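Local coordinates for tail fiber protein (Pseudomonas aeruginosa, PDB 6CL6), which forms the trimeric receptor-binding tail fiber of the R2 pyocin, a contractile injection system, and probably attaches the particle to the surface of its target cell, at the interface of chains A and B. Coordinates in Å, arbitrary orientation; residue numbers count along the deposited sequence, not the author numbering. Chains: chain A/B, Tail fiber protein.

The four contacts sample one long fiber built from three copies of the same chain. Contact 1 and contact 2 are neighbours in the slender stretch of short 3-10 helices, their C-alpha centres about 13 Å apart; the 3-10 helix 223-225 of chain A leads from one to the other. Contact 4, in a strand-rich region that includes strands 180-187 and 193-199, lies about 34 Å from contact 1. Contact 3, near the C-terminus, is about 82 Å from contact 1 and about 111 Å from contact 4. Backbone pairing, ring packing and side-chain hydrogen bonds, in different mixtures, probably help hold the trimer along its length.

Contact 1: the interface of chains A and B. Residues chain A 217, 220-223; chain B 219-221.
The phenol ring of B:Tyr220 lies against A:Leu222, whose methyl CD2 sits over one ring face, displaced toward the rim, at 3.8 Å from the ring centroid. The tyrosine side chain and the leucine branch cross obliquely. Backbone and proline also border the ring: the carbonyl O of A:Pro217 is 3.3 Å from CE2 of B:Tyr220, the carbonyl O of A:Tyr220 lies in plane at the ring edge, and CB of A:Pro217 comes within 3.5 Å of the phenol OH of B:Tyr220. B:Tyr220 hides 85 Å², more than any other residue of the patch. Its CG stands anti to its own carbonyl carbon (chi1 -70°), a setting that carries the ring toward A:Pro217 and against the leucine methyl.

Two backbone bonds illustrate how main-chain pairing sets the register around such packing. The amide N of B:Leu221 donates to O of A:Leu221 at 2.9 Å, and N of A:Lys223 donates to O of B:Asp219, also at 2.9 Å. The extended aliphatic chain of A:Lys223 then runs on past the carbonyl O of B:Tyr220, while A:Leu221 and B:Leu221 lie side by side, pointing the same way, with their CD2 methyls 4.0 Å apart.

A:Leu222 and B:Tyr220 thereby form an antiparallel bridge. It falls in the loop that joins the 3-10 helices 217-219 and 223-225, in the slender part of the fiber.

Contact 2: the interface of chains A and B. Residues chain A 226-228; chain B 230-232.
The amide N of A:Trp228 donates a hydrogen bond of 2.9 Å to the carbonyl O of B:Pro232, bent at the hydrogen (147°). This link joins the start of the 3-10 helix 228-230 of chain A to the segment that follows the same helix in chain B.

Beside it, B:Leu231 fits between two aromatic groups. Its CD1 methyl rests over one face of the A:Phe226 ring, toward the rim, with CE1 of A:Phe226 at 3.5 Å, while the other branch, CD2, reaches CE3 of the A:Trp228 indole at 3.9 Å. CG anti to the backbone N (chi1 -180°) carries the branch point in between the two aromatic residues, and chi2 (64°) then spreads the methyls. A:Phe226 also meets the proline: its CD2 lies 3.8 Å from CD of B:Pro232, the two side chains crossing at about a right angle. On the same ring, CE2 comes to 3.6 Å from the carbonyl O of B:Ala230, so the phenylalanine borders backbone as well as apolar groups.

A:Phe226 and B:Pro232 bury about 50 Å² each. The site exemplifies a backbone bond coupled to a small apolar cluster, and it probably helps keep neighbouring chains together in a narrow section of the trimeric fiber.

Contact 3: the interface of chains A and B. Residues chain A 278-282, 290; chain B 290, 292, 294-295, 297.
A:Trp290, on strand 288-292, hides 66 Å² against chain B and is met both at its edge and over a face. Its indole NE1 donates to the carboxylate OD2 of B:Asp292 at 3.0 Å in a nearly straight bond (173° at the hydrogen). The acceptor lies in the indole plane, whereas the N-H reaches OD2 from above the carboxylate plane, the two flat groups being turned 76° to each other. Over one face, CD2 of B:Leu297 stands 3.6 Å from the centroid of the five-membered ring. The indole thus exemplifies fixation by a polar edge and an apolar face, here between adjacent subunits in the C-terminal part of the trimeric fiber, which it probably helps hold together.

B:Thr295, which buries 46 Å², both touches chain A and positions B:Asp292. Its backbone N bonds to OD2 of B:Asp292 at 3.2 Å, and its hydroxyl OG1 donates to the same oxygen. With A:Trp290 NE1, that makes at least three donors, which may help stabilise the carboxylate as an anion. The hydroxyl sits between its own backbone N and carbonyl carbon (chi1 65°), leaving the methyl CG2 to turn toward A:Ala280 and A:Ala282; it lies 3.8 Å from CB of A:Ala282.

A:Ala280 and B:Asp294 each bury 35 Å². There the amide N of A:Ala280 donates to OD2 of B:Asp294 at 3.0 Å, meeting this carboxylate, too, from above its plane.

Contact 4: the interface of chains A and B. Residues chain A 152, 168, 188-189; chain B 180, 199, 204.
The ring of A:Tyr188 stands among three rings of chain B: B:Phe180, B:His199 and B:Phe204. Against the imidazole of B:His199 it packs edge to face, the planes 72° apart and the centroids 4.9 Å apart, with CE2 of the tyrosine set over the histidine face toward the rim. CD2 of A:Tyr188, which also borders the imidazole, touches CE2 of B:Phe204 at 3.8 Å. The CB of A:Tyr188 lies at the edge of the B:Phe180 ring, in its plane, and 3.8 Å from CE2. The tyrosine CG occupies the crowded position between backbone N and carbonyl carbon (chi1 86°), which directs its ring into this aromatic group. Within chain B, CD2 of B:His199 lies over a face of B:Phe180, so these rings brace each other.

Farther out, A:Asp189 covers B:Phe204 with CA and CB rather than its carboxylate: CA lies over the ring centre, 3.7 Å from the centroid. A:Ser152 flanks B:Phe180, its CB 3.6 Å from CE1 of that ring.

No nitrogen or oxygen pairs across this patch, an example of strand-rich domains meeting by packing and shape. Even the polar rim meets carbon: the carbonyl O of A:Ser152 is 3.4 Å from CZ of B:Phe180, and the carbonyl O of A:Tyr188 is 3.2 Å from CD2 of B:Phe204.

Contact 1: the interface of chains A and B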
# COMPACT_ATOMS: atom_id res chain seq x y z
N PRO A 217 -0.72 -9.20 1.11
CA PRO A 217 0.08 -8.22 0.35
C PRO A 217 -0.76 -7.36 -0.58
O PRO A 217 -0.32 -6.27 -0.95
CB PRO A 217 1.10 -9.08 -0.41
CG PRO A 217 0.52 -10.46 -0.42
CD PRO A 217 -0.29 -10.59 0.83
N TYR A 220 -1.36 -3.62 0.19
CA TYR A 220 -0.25 -2.69 0.14
C TYR A 220 -0.01 -2.22 -1.30
O TYR A 220 -0.30 -2.95 -2.25
CB TYR A 220 1.01 -3.34 0.70
CG TYR A 220 0.88 -3.64 2.18
CD1 TYR A 220 0.23 -4.79 2.62
CD2 TYR A 220 1.37 -2.77 3.12
CE1 TYR A 220 0.09 -5.05 3.96
CE2 TYR A 220 1.22 -3.01 4.47
CZ TYR A 220 0.59 -4.17 4.89
OH TYR A 220 0.44 -4.41 6.21
N LEU A 221 0.53 -1.01 -1.43
CA LEU A 221 0.71 -0.38 -2.72
C LEU A 221 1.95 -0.93 -3.43
O LEU A 221 3.06 -0.89 -2.89
CB LEU A 221 0.82 1.15 -2.56
CG LEU A 221 0.82 1.92 -3.88
CD1 LEU A 221 -0.53 1.80 -4.57
CD2 LEU A 221 1.21 3.38 -3.69
N LEU A 222 1.75 -1.45 -4.64
CA LEU A 222 2.87 -1.81 -5.50
C LEU A 222 3.62 -0.56 -5.93
O LEU A 222 3.03 0.52 -6.09
CB LEU A 222 2.38 -2.57 -6.76
CG LEU A 222 1.81 -3.98 -6.58
CD1 LEU A 222 1.21 -4.46 -7.90
CD2 LEU A 222 2.86 -4.96 -6.11
N LYS A 223 4.93 -0.69 -6.09
CA LYS A 223 5.70 0.39 -6.70
C LYS A 223 5.11 0.79 -8.05
O LYS A 223 5.12 1.97 -8.41
CB LYS A 223 7.16 -0.01 -6.86
CG LYS A 223 7.97 0.05 -5.57
CD LYS A 223 9.41 -0.38 -5.82
CE LYS A 223 10.21 -0.47 -4.54
NZ LYS A 223 11.57 -1.07 -4.76
N ASP B 219 8.89 -5.34 -4.48
CA ASP B 219 7.95 -4.80 -5.45
C ASP B 219 6.98 -3.79 -4.86
O ASP B 219 6.17 -3.22 -5.60
CB ASP B 219 7.13 -5.94 -6.08
CG ASP B 219 7.95 -6.83 -6.98
OD1 ASP B 219 9.04 -6.38 -7.43
OD2 ASP B 219 7.51 -7.96 -7.23
N TYR B 220 7.04 -3.56 -3.55
CA TYR B 220 6.06 -2.77 -2.83
C TYR B 220 6.70 -1.48 -2.35
O TYR B 220 7.91 -1.40 -2.11
CB TYR B 220 5.51 -3.57 -1.65
CG TYR B 220 4.63 -4.69 -2.10
CD1 TYR B 220 5.17 -5.91 -2.52
CD2 TYR B 220 3.25 -4.54 -2.16
CE1 TYR B 220 4.36 -6.94 -2.95
CE2 TYR B 220 2.42 -5.57 -2.61
CZ TYR B 220 2.99 -6.76 -2.99
OH TYR B 220 2.17 -7.79 -3.44
N LEU B 221 5.86 -0.45 -2.25
CA LEU B 221 6.35 0.87 -1.89
C LEU B 221 6.54 0.97 -0.38
O LEU B 221 5.59 0.82 0.40
CB LEU B 221 5.40 1.95 -2.38
CG LEU B 221 5.91 3.38 -2.15
CD1 LEU B 221 7.08 3.67 -3.09
CD2 LEU B 221 4.80 4.41 -2.34

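Contact 2: the interface of chains A and B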
# COMPACT_ATOMS: atom_id res chain seq x y z
N PHE A 226 2.39 3.51 -7.98
CA PHE A 226 2.74 4.77 -7.33
C PHE A 226 3.01 5.81 -8.42
O PHE A 226 4.12 5.90 -8.96
CB PHE A 226 3.95 4.59 -6.43
CG PHE A 226 4.37 5.83 -5.71
CD1 PHE A 226 3.47 6.55 -4.95
CD2 PHE A 226 5.68 6.27 -5.76
CE1 PHE A 226 3.86 7.67 -4.28
CE2 PHE A 226 6.07 7.41 -5.09
CZ PHE A 226 5.16 8.11 -4.34
N TYR A 227 1.98 6.57 -8.76
CA TYR A 227 2.15 7.64 -9.74
C TYR A 227 0.98 8.61 -9.65
O TYR A 227 -0.09 8.28 -9.11
CB TYR A 227 2.30 7.08 -11.16
CG TYR A 227 1.20 6.15 -11.62
CD1 TYR A 227 1.29 4.78 -11.37
CD2 TYR A 227 0.10 6.62 -12.32
CE1 TYR A 227 0.31 3.93 -11.78
CE2 TYR A 227 -0.89 5.76 -12.74
CZ TYR A 227 -0.78 4.42 -12.47
OH TYR A 227 -1.76 3.57 -12.89
N TRP A 228 1.19 9.80 -10.22
CA TRP A 228 0.27 10.92 -10.07
C TRP A 228 -1.18 10.58 -10.42
O TRP A 228 -2.09 10.80 -9.61
CB TRP A 228 0.79 12.07 -10.95
CG TRP A 228 -0.13 13.21 -11.09
CD1 TRP A 228 -0.97 13.47 -12.14
CD2 TRP A 228 -0.32 14.28 -10.15
NE1 TRP A 228 -1.68 14.63 -11.91
CE2 TRP A 228 -1.29 15.15 -10.70
CE3 TRP A 228 0.23 14.59 -8.92
CZ2 TRP A 228 -1.71 16.30 -10.05
CZ3 TRP A 228 -0.19 15.74 -8.27
CH2 TRP A 228 -1.14 16.59 -8.84
N ALA B 230 9.20 12.25 -4.69
CA ALA B 230 9.37 10.93 -5.27
C ALA B 230 8.22 10.50 -6.17
O ALA B 230 8.37 9.53 -6.92
CB ALA B 230 9.54 9.88 -4.15
N LEU B 231 7.09 11.17 -6.09
CA LEU B 231 5.91 10.76 -6.87
C LEU B 231 6.15 10.98 -8.35
O LEU B 231 6.34 12.13 -8.77
CB LEU B 231 4.70 11.57 -6.39
CG LEU B 231 3.37 11.28 -7.09
CD1 LEU B 231 2.93 9.84 -6.85
CD2 LEU B 231 2.30 12.25 -6.62
N PRO B 232 6.15 9.95 -9.18
CA PRO B 232 6.35 10.15 -10.61
C PRO B 232 5.09 10.61 -11.31
O PRO B 232 3.97 10.44 -10.82
CB PRO B 232 6.76 8.75 -11.11
CG PRO B 232 6.07 7.83 -10.17
CD PRO B 232 6.07 8.51 -8.83

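Contact 3: the interface of chains A and B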
# COMPACT_ATOMS: atom_id res chain seq x y z
N VAL A 278 -16.15 65.23 -27.74
CA VAL A 278 -15.92 64.68 -29.07
C VAL A 278 -15.25 65.73 -29.96
O VAL A 278 -15.30 66.94 -29.65
CB VAL A 278 -17.24 64.19 -29.71
CG1 VAL A 278 -17.83 63.00 -28.93
CG2 VAL A 278 -18.27 65.32 -29.84
N PRO A 279 -14.61 65.33 -31.04
CA PRO A 279 -13.92 66.32 -31.88
C PRO A 279 -14.91 67.22 -32.60
O PRO A 279 -15.98 66.80 -33.02
CB PRO A 279 -13.13 65.47 -32.88
CG PRO A 279 -13.09 64.05 -32.26
CD PRO A 279 -14.38 63.94 -31.49
N ALA A 280 -14.53 68.49 -32.72
CA ALA A 280 -15.23 69.38 -33.64
C ALA A 280 -14.81 69.03 -35.07
O ALA A 280 -13.73 68.47 -35.31
CB ALA A 280 -14.93 70.84 -33.32
N THR A 281 -15.69 69.32 -36.01
CA THR A 281 -15.43 69.11 -37.43
C THR A 281 -15.59 70.44 -38.16
O THR A 281 -16.14 71.41 -37.62
CB THR A 281 -16.38 68.09 -38.04
OG1 THR A 281 -17.72 68.40 -37.67
CG2 THR A 281 -16.03 66.69 -37.54
N ALA A 282 -15.08 70.49 -39.39
CA ALA A 282 -15.09 71.77 -40.09
C ALA A 282 -14.67 71.56 -41.53
O ALA A 282 -14.12 70.51 -41.89
CB ALA A 282 -14.17 72.78 -39.40
N TRP A 290 -17.89 75.37 -39.34
CA TRP A 290 -17.26 74.72 -38.18
C TRP A 290 -18.38 74.29 -37.26
O TRP A 290 -19.36 75.02 -37.06
CB TRP A 290 -16.28 75.68 -37.47
CG TRP A 290 -15.71 75.20 -36.19
CD1 TRP A 290 -14.54 74.48 -36.01
CD2 TRP A 290 -16.25 75.39 -34.87
NE1 TRP A 290 -14.35 74.23 -34.69
CE2 TRP A 290 -15.38 74.76 -33.96
CE3 TRP A 290 -17.39 76.02 -34.39
CZ2 TRP A 290 -15.61 74.75 -32.58
CZ3 TRP A 290 -17.62 76.02 -33.01
CH2 TRP A 290 -16.73 75.39 -32.13
N TRP B 290 -7.97 82.17 -29.44
CA TRP B 290 -8.54 80.88 -29.04
C TRP B 290 -8.40 79.94 -30.22
O TRP B 290 -8.59 80.35 -31.37
CB TRP B 290 -10.02 81.03 -28.64
CG TRP B 290 -10.75 79.78 -28.30
CD1 TRP B 290 -10.87 79.22 -27.07
CD2 TRP B 290 -11.47 78.93 -29.20
NE1 TRP B 290 -11.64 78.07 -27.15
CE2 TRP B 290 -12.01 77.88 -28.45
CE3 TRP B 290 -11.72 78.97 -30.58
CZ2 TRP B 290 -12.78 76.87 -29.02
CZ3 TRP B 290 -12.49 77.97 -31.14
CH2 TRP B 290 -13.00 76.93 -30.36
N ASP B 292 -9.22 75.97 -31.61
CA ASP B 292 -9.75 74.60 -31.61
C ASP B 292 -8.69 73.70 -32.25
O ASP B 292 -8.52 73.69 -33.47
CB ASP B 292 -11.07 74.54 -32.36
CG ASP B 292 -11.53 73.10 -32.61
OD1 ASP B 292 -11.52 72.31 -31.65
OD2 ASP B 292 -11.90 72.77 -33.75
N ASP B 294 -8.73 70.50 -32.56
CA ASP B 294 -9.32 69.47 -33.41
C ASP B 294 -9.21 69.83 -34.88
O ASP B 294 -8.74 69.03 -35.70
CB ASP B 294 -10.79 69.27 -33.05
CG ASP B 294 -10.99 68.63 -31.71
OD1 ASP B 294 -10.11 67.85 -31.27
OD2 ASP B 294 -12.06 68.93 -31.11
N THR B 295 -9.68 71.03 -35.25
CA THR B 295 -9.81 71.44 -36.64
C THR B 295 -8.74 72.44 -37.07
O THR B 295 -8.52 72.61 -38.28
CB THR B 295 -11.18 72.09 -36.90
OG1 THR B 295 -11.28 73.32 -36.16
CG2 THR B 295 -12.32 71.19 -36.49
N LEU B 297 -9.10 75.70 -36.32
CA LEU B 297 -9.74 77.01 -36.35
C LEU B 297 -9.20 77.91 -35.23
O LEU B 297 -9.09 77.48 -34.07
CB LEU B 297 -11.25 76.86 -36.21
CG LEU B 297 -12.04 78.18 -36.12
CD1 LEU B 297 -11.81 79.02 -37.35
CD2 LEU B 297 -13.54 77.92 -35.92

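Contact 4: the interface of chains A and B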
# COMPACT_ATOMS: atom_id res chain seq x y z
N SER A 152 -1.01 -27.08 27.07
CA SER A 152 -2.45 -26.96 26.94
C SER A 152 -3.01 -25.69 27.56
O SER A 152 -4.21 -25.46 27.47
CB SER A 152 -3.10 -28.20 27.54
OG SER A 152 -2.64 -29.36 26.85
N ALA A 168 -0.98 -21.42 24.37
CA ALA A 168 -0.92 -22.87 24.28
C ALA A 168 -0.42 -23.27 22.89
O ALA A 168 -0.60 -22.54 21.91
CB ALA A 168 -2.31 -23.45 24.55
N TYR A 188 -1.64 -22.94 19.29
CA TYR A 188 -2.91 -23.66 19.15
C TYR A 188 -3.93 -22.87 18.34
O TYR A 188 -4.71 -23.46 17.59
CB TYR A 188 -3.47 -24.02 20.54
CG TYR A 188 -4.29 -22.96 21.18
CD1 TYR A 188 -3.70 -21.83 21.74
CD2 TYR A 188 -5.68 -23.06 21.22
CE1 TYR A 188 -4.47 -20.84 22.34
CE2 TYR A 188 -6.45 -22.07 21.79
CZ TYR A 188 -5.85 -20.98 22.35
OH TYR A 188 -6.64 -20.02 22.93
N ASP A 189 -3.94 -21.55 18.50
CA ASP A 189 -4.88 -20.70 17.76
C ASP A 189 -4.31 -20.19 16.43
O ASP A 189 -4.84 -19.23 15.86
CB ASP A 189 -5.28 -19.49 18.61
CG ASP A 189 -4.10 -18.61 18.97
OD1 ASP A 189 -2.96 -19.00 18.66
OD2 ASP A 189 -4.32 -17.50 19.51
N PHE B 180 -6.59 -30.97 21.85
CA PHE B 180 -5.61 -30.26 21.02
C PHE B 180 -5.12 -31.26 19.97
O PHE B 180 -4.21 -32.05 20.26
CB PHE B 180 -4.44 -29.74 21.84
CG PHE B 180 -4.78 -28.61 22.76
CD1 PHE B 180 -5.23 -28.86 24.05
CD2 PHE B 180 -4.58 -27.30 22.37
CE1 PHE B 180 -5.53 -27.81 24.90
CE2 PHE B 180 -4.89 -26.26 23.22
CZ PHE B 180 -5.34 -26.52 24.49
N HIS B 199 -9.22 -27.30 18.63
CA HIS B 199 -9.22 -26.98 20.05
C HIS B 199 -10.64 -27.13 20.57
O HIS B 199 -11.58 -26.52 20.03
CB HIS B 199 -8.73 -25.56 20.31
CG HIS B 199 -8.78 -25.18 21.76
ND1 HIS B 199 -9.49 -24.10 22.22
CD2 HIS B 199 -8.25 -25.78 22.85
CE1 HIS B 199 -9.37 -24.03 23.53
NE2 HIS B 199 -8.63 -25.04 23.94
N PHE B 204 -9.70 -24.45 14.27
CA PHE B 204 -9.28 -23.13 13.78
C PHE B 204 -9.03 -23.22 12.28
O PHE B 204 -8.82 -24.30 11.75
CB PHE B 204 -8.00 -22.64 14.48
CG PHE B 204 -8.22 -22.17 15.91
CD1 PHE B 204 -8.72 -20.91 16.17
CD2 PHE B 204 -7.87 -22.98 16.97
CE1 PHE B 204 -8.92 -20.47 17.47
CE2 PHE B 204 -8.07 -22.55 18.29
CZ PHE B 204 -8.57 -21.31 18.54